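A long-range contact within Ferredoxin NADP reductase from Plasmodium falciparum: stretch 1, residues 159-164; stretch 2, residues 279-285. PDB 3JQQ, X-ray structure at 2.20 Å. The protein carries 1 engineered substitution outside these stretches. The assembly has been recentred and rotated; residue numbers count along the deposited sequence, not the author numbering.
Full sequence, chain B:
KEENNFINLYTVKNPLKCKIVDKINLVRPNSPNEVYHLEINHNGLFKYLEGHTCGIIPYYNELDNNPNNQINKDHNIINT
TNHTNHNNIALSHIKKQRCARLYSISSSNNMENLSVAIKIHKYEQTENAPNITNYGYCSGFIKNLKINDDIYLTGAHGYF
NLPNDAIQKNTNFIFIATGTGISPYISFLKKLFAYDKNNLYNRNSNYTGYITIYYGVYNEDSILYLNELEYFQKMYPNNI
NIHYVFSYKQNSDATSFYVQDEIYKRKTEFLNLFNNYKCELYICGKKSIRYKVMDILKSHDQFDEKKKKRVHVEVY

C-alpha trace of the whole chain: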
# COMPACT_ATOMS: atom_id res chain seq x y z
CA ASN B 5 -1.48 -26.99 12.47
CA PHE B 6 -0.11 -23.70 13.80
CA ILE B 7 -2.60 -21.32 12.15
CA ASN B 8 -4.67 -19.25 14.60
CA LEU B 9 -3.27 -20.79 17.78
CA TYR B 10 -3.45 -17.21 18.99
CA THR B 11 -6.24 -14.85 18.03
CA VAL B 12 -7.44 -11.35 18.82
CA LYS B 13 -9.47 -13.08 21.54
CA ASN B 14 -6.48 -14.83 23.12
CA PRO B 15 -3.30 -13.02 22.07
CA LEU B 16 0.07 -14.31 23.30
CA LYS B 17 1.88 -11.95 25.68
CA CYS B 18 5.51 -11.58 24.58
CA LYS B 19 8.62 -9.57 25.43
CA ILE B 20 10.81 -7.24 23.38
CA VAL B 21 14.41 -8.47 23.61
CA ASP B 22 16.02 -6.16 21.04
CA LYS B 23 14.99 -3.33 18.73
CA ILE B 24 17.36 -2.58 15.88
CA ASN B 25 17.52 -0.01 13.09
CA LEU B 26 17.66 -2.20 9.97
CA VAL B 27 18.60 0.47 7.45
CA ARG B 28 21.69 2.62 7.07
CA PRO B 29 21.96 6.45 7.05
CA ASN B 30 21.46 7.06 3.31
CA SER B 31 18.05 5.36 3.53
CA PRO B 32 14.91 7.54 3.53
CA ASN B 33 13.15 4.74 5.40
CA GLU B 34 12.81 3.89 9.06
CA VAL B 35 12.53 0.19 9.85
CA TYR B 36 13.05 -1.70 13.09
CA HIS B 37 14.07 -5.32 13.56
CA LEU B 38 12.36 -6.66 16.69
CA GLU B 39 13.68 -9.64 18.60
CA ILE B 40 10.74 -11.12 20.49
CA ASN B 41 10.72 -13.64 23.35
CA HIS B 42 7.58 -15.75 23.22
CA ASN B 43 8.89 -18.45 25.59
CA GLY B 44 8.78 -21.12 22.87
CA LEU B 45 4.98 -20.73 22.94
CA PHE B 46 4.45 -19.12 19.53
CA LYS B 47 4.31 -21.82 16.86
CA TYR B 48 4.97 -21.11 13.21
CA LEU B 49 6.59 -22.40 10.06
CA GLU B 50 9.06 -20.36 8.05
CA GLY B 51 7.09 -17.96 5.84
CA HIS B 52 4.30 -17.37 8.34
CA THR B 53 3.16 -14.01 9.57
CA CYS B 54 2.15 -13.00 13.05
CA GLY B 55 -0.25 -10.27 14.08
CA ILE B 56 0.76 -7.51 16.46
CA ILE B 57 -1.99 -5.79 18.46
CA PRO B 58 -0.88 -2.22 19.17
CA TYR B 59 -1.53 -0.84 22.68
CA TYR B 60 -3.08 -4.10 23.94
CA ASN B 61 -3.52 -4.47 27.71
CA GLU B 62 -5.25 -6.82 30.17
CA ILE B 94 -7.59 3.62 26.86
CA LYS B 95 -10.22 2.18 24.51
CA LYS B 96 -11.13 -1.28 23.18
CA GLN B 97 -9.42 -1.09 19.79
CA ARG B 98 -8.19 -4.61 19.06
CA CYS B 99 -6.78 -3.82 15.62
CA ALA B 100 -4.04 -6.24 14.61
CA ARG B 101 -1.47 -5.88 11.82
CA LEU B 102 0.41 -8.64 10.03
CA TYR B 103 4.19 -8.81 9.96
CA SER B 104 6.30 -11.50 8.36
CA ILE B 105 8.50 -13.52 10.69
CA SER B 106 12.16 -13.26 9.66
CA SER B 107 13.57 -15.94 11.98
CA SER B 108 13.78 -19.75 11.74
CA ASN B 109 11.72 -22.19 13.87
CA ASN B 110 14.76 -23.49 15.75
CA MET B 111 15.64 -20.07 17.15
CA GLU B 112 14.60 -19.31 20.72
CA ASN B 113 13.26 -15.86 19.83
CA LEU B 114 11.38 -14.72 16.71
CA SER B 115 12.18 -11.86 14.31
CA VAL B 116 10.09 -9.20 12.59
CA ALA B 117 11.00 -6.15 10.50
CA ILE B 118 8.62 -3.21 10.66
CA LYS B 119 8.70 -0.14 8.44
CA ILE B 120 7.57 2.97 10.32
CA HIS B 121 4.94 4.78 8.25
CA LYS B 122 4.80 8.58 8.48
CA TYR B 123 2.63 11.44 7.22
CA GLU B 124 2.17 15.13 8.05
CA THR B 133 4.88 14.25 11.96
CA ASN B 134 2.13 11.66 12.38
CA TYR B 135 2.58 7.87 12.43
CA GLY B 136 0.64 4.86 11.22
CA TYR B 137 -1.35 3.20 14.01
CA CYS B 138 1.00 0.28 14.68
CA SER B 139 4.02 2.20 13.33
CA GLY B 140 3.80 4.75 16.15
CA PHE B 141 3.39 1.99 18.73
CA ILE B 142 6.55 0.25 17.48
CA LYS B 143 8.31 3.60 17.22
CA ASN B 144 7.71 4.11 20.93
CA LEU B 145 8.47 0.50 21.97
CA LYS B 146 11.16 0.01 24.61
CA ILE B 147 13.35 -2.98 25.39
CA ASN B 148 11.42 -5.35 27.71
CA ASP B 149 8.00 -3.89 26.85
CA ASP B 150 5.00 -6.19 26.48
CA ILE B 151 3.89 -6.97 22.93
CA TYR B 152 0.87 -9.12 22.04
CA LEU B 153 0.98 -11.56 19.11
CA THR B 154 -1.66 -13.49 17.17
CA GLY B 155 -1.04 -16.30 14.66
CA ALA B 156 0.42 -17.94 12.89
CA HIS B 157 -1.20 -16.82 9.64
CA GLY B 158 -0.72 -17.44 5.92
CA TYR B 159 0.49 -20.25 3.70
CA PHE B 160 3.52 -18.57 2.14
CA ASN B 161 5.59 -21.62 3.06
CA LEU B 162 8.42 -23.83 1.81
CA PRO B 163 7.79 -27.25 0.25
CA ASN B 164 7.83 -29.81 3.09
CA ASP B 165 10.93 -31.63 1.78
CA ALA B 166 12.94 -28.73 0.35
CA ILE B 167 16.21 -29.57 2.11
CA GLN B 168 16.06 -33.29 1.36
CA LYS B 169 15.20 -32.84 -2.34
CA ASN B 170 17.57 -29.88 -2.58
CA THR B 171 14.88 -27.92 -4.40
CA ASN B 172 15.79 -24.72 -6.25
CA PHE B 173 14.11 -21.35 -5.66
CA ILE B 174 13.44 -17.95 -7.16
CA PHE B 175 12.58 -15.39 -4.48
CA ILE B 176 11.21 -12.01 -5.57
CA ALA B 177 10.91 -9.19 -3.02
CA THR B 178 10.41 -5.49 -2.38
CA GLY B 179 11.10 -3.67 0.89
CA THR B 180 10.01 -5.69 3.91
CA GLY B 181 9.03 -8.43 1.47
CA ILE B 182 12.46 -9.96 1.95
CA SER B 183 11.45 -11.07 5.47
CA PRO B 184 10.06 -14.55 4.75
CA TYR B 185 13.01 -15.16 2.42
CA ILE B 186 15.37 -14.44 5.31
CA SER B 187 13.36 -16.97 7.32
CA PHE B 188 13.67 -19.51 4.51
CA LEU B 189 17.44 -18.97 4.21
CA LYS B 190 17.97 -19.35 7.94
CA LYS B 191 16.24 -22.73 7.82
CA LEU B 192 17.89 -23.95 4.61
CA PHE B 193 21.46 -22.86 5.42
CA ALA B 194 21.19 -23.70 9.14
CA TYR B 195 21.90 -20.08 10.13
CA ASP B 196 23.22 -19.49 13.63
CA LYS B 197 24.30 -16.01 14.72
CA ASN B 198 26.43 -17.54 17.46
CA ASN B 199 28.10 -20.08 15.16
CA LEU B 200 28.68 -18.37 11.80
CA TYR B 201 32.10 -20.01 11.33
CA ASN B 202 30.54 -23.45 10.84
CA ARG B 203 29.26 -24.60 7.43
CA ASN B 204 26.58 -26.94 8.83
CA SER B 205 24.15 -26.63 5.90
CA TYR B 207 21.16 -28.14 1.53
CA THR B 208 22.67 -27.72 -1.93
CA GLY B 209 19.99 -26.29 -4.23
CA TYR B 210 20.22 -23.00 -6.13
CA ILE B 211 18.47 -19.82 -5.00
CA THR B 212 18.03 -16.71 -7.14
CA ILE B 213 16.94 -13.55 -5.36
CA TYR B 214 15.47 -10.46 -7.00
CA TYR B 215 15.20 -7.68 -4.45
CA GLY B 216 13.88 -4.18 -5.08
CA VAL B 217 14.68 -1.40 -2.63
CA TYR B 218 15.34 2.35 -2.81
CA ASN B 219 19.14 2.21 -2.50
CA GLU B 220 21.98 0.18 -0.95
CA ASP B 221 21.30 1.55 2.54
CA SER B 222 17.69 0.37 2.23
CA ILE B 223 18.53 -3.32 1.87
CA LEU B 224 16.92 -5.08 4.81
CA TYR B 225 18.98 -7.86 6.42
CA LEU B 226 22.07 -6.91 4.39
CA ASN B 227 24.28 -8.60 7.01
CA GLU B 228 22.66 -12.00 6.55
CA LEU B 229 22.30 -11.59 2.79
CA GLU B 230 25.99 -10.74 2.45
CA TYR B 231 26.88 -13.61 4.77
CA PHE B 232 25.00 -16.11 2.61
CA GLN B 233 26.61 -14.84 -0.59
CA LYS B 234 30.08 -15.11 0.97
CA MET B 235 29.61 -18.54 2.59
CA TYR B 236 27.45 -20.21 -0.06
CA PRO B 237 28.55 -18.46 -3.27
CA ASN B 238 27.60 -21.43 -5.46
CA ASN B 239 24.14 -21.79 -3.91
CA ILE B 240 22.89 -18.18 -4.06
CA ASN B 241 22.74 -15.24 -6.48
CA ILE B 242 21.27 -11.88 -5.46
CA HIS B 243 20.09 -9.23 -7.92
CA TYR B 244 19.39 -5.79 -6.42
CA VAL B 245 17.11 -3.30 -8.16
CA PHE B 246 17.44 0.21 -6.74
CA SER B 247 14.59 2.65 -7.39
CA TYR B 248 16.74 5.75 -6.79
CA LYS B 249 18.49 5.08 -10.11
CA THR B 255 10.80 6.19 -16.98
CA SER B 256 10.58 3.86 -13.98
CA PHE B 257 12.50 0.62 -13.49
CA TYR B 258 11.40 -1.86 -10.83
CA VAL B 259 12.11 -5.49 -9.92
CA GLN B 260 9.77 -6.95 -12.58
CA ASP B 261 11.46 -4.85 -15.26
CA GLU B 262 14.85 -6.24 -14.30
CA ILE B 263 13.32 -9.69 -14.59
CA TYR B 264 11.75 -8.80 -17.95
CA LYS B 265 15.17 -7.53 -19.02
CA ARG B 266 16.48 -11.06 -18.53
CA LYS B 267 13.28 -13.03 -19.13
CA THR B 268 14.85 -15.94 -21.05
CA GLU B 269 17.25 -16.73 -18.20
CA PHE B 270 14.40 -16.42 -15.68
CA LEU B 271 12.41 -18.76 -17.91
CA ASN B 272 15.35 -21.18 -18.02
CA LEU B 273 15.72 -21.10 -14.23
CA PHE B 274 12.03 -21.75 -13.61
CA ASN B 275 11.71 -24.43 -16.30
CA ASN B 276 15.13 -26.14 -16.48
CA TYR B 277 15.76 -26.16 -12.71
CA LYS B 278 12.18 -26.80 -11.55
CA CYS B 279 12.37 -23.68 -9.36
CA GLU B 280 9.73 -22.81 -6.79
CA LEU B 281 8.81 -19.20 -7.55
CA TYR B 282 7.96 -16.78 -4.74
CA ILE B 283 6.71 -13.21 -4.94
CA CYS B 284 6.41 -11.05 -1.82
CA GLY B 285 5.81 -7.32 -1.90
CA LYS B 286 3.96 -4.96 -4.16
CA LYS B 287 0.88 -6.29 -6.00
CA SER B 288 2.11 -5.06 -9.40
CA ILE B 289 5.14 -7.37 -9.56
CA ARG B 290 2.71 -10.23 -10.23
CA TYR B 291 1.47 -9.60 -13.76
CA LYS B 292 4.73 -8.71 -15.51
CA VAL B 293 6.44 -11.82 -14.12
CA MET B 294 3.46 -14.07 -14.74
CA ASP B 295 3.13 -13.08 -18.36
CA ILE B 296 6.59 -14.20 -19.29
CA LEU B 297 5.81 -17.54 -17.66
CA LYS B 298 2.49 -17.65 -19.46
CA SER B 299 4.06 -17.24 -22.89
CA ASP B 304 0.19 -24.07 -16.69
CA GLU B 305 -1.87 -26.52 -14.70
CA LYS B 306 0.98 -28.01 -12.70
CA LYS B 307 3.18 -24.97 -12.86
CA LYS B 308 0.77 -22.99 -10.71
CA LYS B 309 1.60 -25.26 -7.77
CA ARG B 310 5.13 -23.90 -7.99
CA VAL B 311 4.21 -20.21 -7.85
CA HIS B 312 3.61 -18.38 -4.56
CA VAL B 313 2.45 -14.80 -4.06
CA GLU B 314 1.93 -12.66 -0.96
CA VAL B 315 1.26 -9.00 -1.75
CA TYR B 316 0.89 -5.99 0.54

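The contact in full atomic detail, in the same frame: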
# COMPACT_ATOMS: atom_id res chain seq x y z
N TYR B 159 0.07 -18.97 4.25
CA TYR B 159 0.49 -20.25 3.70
C TYR B 159 1.65 -20.03 2.74
O TYR B 159 1.89 -20.83 1.83
CB TYR B 159 -0.68 -20.95 3.00
CG TYR B 159 -1.92 -21.06 3.85
CD1 TYR B 159 -2.91 -20.09 3.79
CD2 TYR B 159 -2.11 -22.14 4.71
CE1 TYR B 159 -4.05 -20.18 4.57
CE2 TYR B 159 -3.25 -22.24 5.49
CZ TYR B 159 -4.22 -21.25 5.42
OH TYR B 159 -5.36 -21.34 6.19
N PHE B 160 2.37 -18.93 2.95
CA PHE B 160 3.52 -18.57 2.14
C PHE B 160 4.73 -19.38 2.60
O PHE B 160 5.71 -18.83 3.09
CB PHE B 160 3.79 -17.07 2.29
CG PHE B 160 4.63 -16.48 1.19
CD1 PHE B 160 4.22 -16.55 -0.13
CD2 PHE B 160 5.80 -15.83 1.49
CE1 PHE B 160 4.99 -15.99 -1.14
CE2 PHE B 160 6.58 -15.27 0.49
CZ PHE B 160 6.17 -15.35 -0.82
N ASN B 161 4.64 -20.70 2.44
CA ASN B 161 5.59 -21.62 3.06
C ASN B 161 6.44 -22.43 2.08
O ASN B 161 6.09 -22.59 0.91
CB ASN B 161 4.85 -22.58 3.99
CG ASN B 161 4.16 -21.87 5.13
OD1 ASN B 161 4.79 -21.12 5.88
ND2 ASN B 161 2.86 -22.10 5.27
N LEU B 162 7.56 -22.95 2.59
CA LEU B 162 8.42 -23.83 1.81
C LEU B 162 7.76 -25.18 1.57
O LEU B 162 6.91 -25.61 2.36
CB LEU B 162 9.75 -24.06 2.53
CG LEU B 162 10.71 -22.88 2.68
CD1 LEU B 162 11.97 -23.32 3.39
CD2 LEU B 162 11.04 -22.27 1.32
N PRO B 163 8.14 -25.85 0.47
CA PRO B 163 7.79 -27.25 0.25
C PRO B 163 8.32 -28.10 1.41
O PRO B 163 9.44 -27.88 1.87
CB PRO B 163 8.53 -27.60 -1.04
CG PRO B 163 8.68 -26.30 -1.75
CD PRO B 163 8.86 -25.27 -0.67
N ASN B 164 7.52 -29.07 1.86
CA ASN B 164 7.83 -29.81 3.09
C ASN B 164 9.07 -30.72 3.05
O ASN B 164 9.41 -31.34 4.05
CB ASN B 164 6.61 -30.60 3.57
CG ASN B 164 6.03 -31.50 2.49
OD1 ASN B 164 5.93 -31.12 1.33
ND2 ASN B 164 5.61 -32.70 2.89
N CYS B 279 12.38 -24.64 -10.47
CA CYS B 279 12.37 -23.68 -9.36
C CYS B 279 10.98 -23.42 -8.79
O CYS B 279 10.01 -23.27 -9.53
CB CYS B 279 12.97 -22.34 -9.80
SG CYS B 279 14.77 -22.31 -9.88
N GLU B 280 10.90 -23.36 -7.46
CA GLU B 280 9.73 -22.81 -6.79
C GLU B 280 9.84 -21.29 -6.85
O GLU B 280 10.86 -20.72 -6.45
CB GLU B 280 9.66 -23.28 -5.34
CG GLU B 280 9.24 -24.73 -5.17
CD GLU B 280 7.77 -24.96 -5.48
OE1 GLU B 280 6.95 -24.06 -5.17
OE2 GLU B 280 7.44 -26.02 -6.04
N LEU B 281 8.80 -20.65 -7.36
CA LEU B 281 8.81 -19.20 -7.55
C LEU B 281 8.00 -18.50 -6.46
O LEU B 281 6.84 -18.83 -6.23
CB LEU B 281 8.26 -18.85 -8.93
CG LEU B 281 8.16 -17.37 -9.30
CD1 LEU B 281 9.52 -16.70 -9.23
CD2 LEU B 281 7.56 -17.22 -10.69
N TYR B 282 8.62 -17.53 -5.80
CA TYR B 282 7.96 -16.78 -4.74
C TYR B 282 7.95 -15.29 -5.05
O TYR B 282 8.93 -14.74 -5.54
CB TYR B 282 8.66 -17.01 -3.40
CG TYR B 282 8.43 -18.38 -2.82
CD1 TYR B 282 9.07 -19.50 -3.33
CD2 TYR B 282 7.57 -18.55 -1.74
CE1 TYR B 282 8.85 -20.75 -2.80
CE2 TYR B 282 7.35 -19.80 -1.19
CZ TYR B 282 8.00 -20.90 -1.73
OH TYR B 282 7.79 -22.14 -1.19
N ILE B 283 6.83 -14.64 -4.75
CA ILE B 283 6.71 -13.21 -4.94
C ILE B 283 6.10 -12.57 -3.70
O ILE B 283 4.96 -12.86 -3.34
CB ILE B 283 5.85 -12.87 -6.17
CG1 ILE B 283 6.54 -13.37 -7.44
CG2 ILE B 283 5.59 -11.37 -6.24
CD1 ILE B 283 5.63 -13.41 -8.66
N CYS B 284 6.87 -11.72 -3.03
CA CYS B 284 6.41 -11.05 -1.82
C CYS B 284 6.69 -9.56 -1.86
O CYS B 284 7.85 -9.14 -1.98
CB CYS B 284 7.05 -11.67 -0.58
SG CYS B 284 6.38 -11.04 0.97
N GLY B 285 5.64 -8.75 -1.77
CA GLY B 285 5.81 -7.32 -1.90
C GLY B 285 4.62 -6.68 -2.59
O GLY B 285 3.48 -7.12 -2.42

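Stretch 2 is a strand from Glu280 onward, and the irregular stretch 1 runs roughly antiparallel to it, the end-to-end directions lying 165° apart. CA atoms stay 8.4 Å apart for Phe160 and Tyr282 and 8.5 Å for Pro163 and Glu280, too far for backbone pairing; each close approach uses a side chain from at least one stretch. Along the strand, the CA-to-CB bonds of Glu280, Tyr282 and Cys284 point toward stretch 1, as alternation in a strand predicts, while Leu281 makes no contact.

Glu280 meets Pro163 through aliphatic carbons, CG to CG at 3.8 Å; its OE1 is hydrogen-bonded elsewhere in the structure.

Tyr282 dominates, with 100 Å² covered by stretch 1. Its OH donates a hydrogen bond to the backbone O of Asn161 at 2.7 Å, an acceptor near the plane of the tyrosine ring. Pro163 CD packs 3.3 Å from the same Tyr282 OH. Further back along the ring, Tyr282 CD2 lies 3.6 Å from Phe160 CZ, over one face of the phenylalanine; planes at 79° and centroids 5.3 Å apart define an edge-to-face pair.

The CA-to-CB bond of Ile283 points away from stretch 1, yet its backbone O comes within 3.7 Å of Phe160 CZ. Cys284 closes the contact: its CB sits 3.8 Å from Phe160 CE2, and its SG approaches that ring obliquely, 41° off the normal.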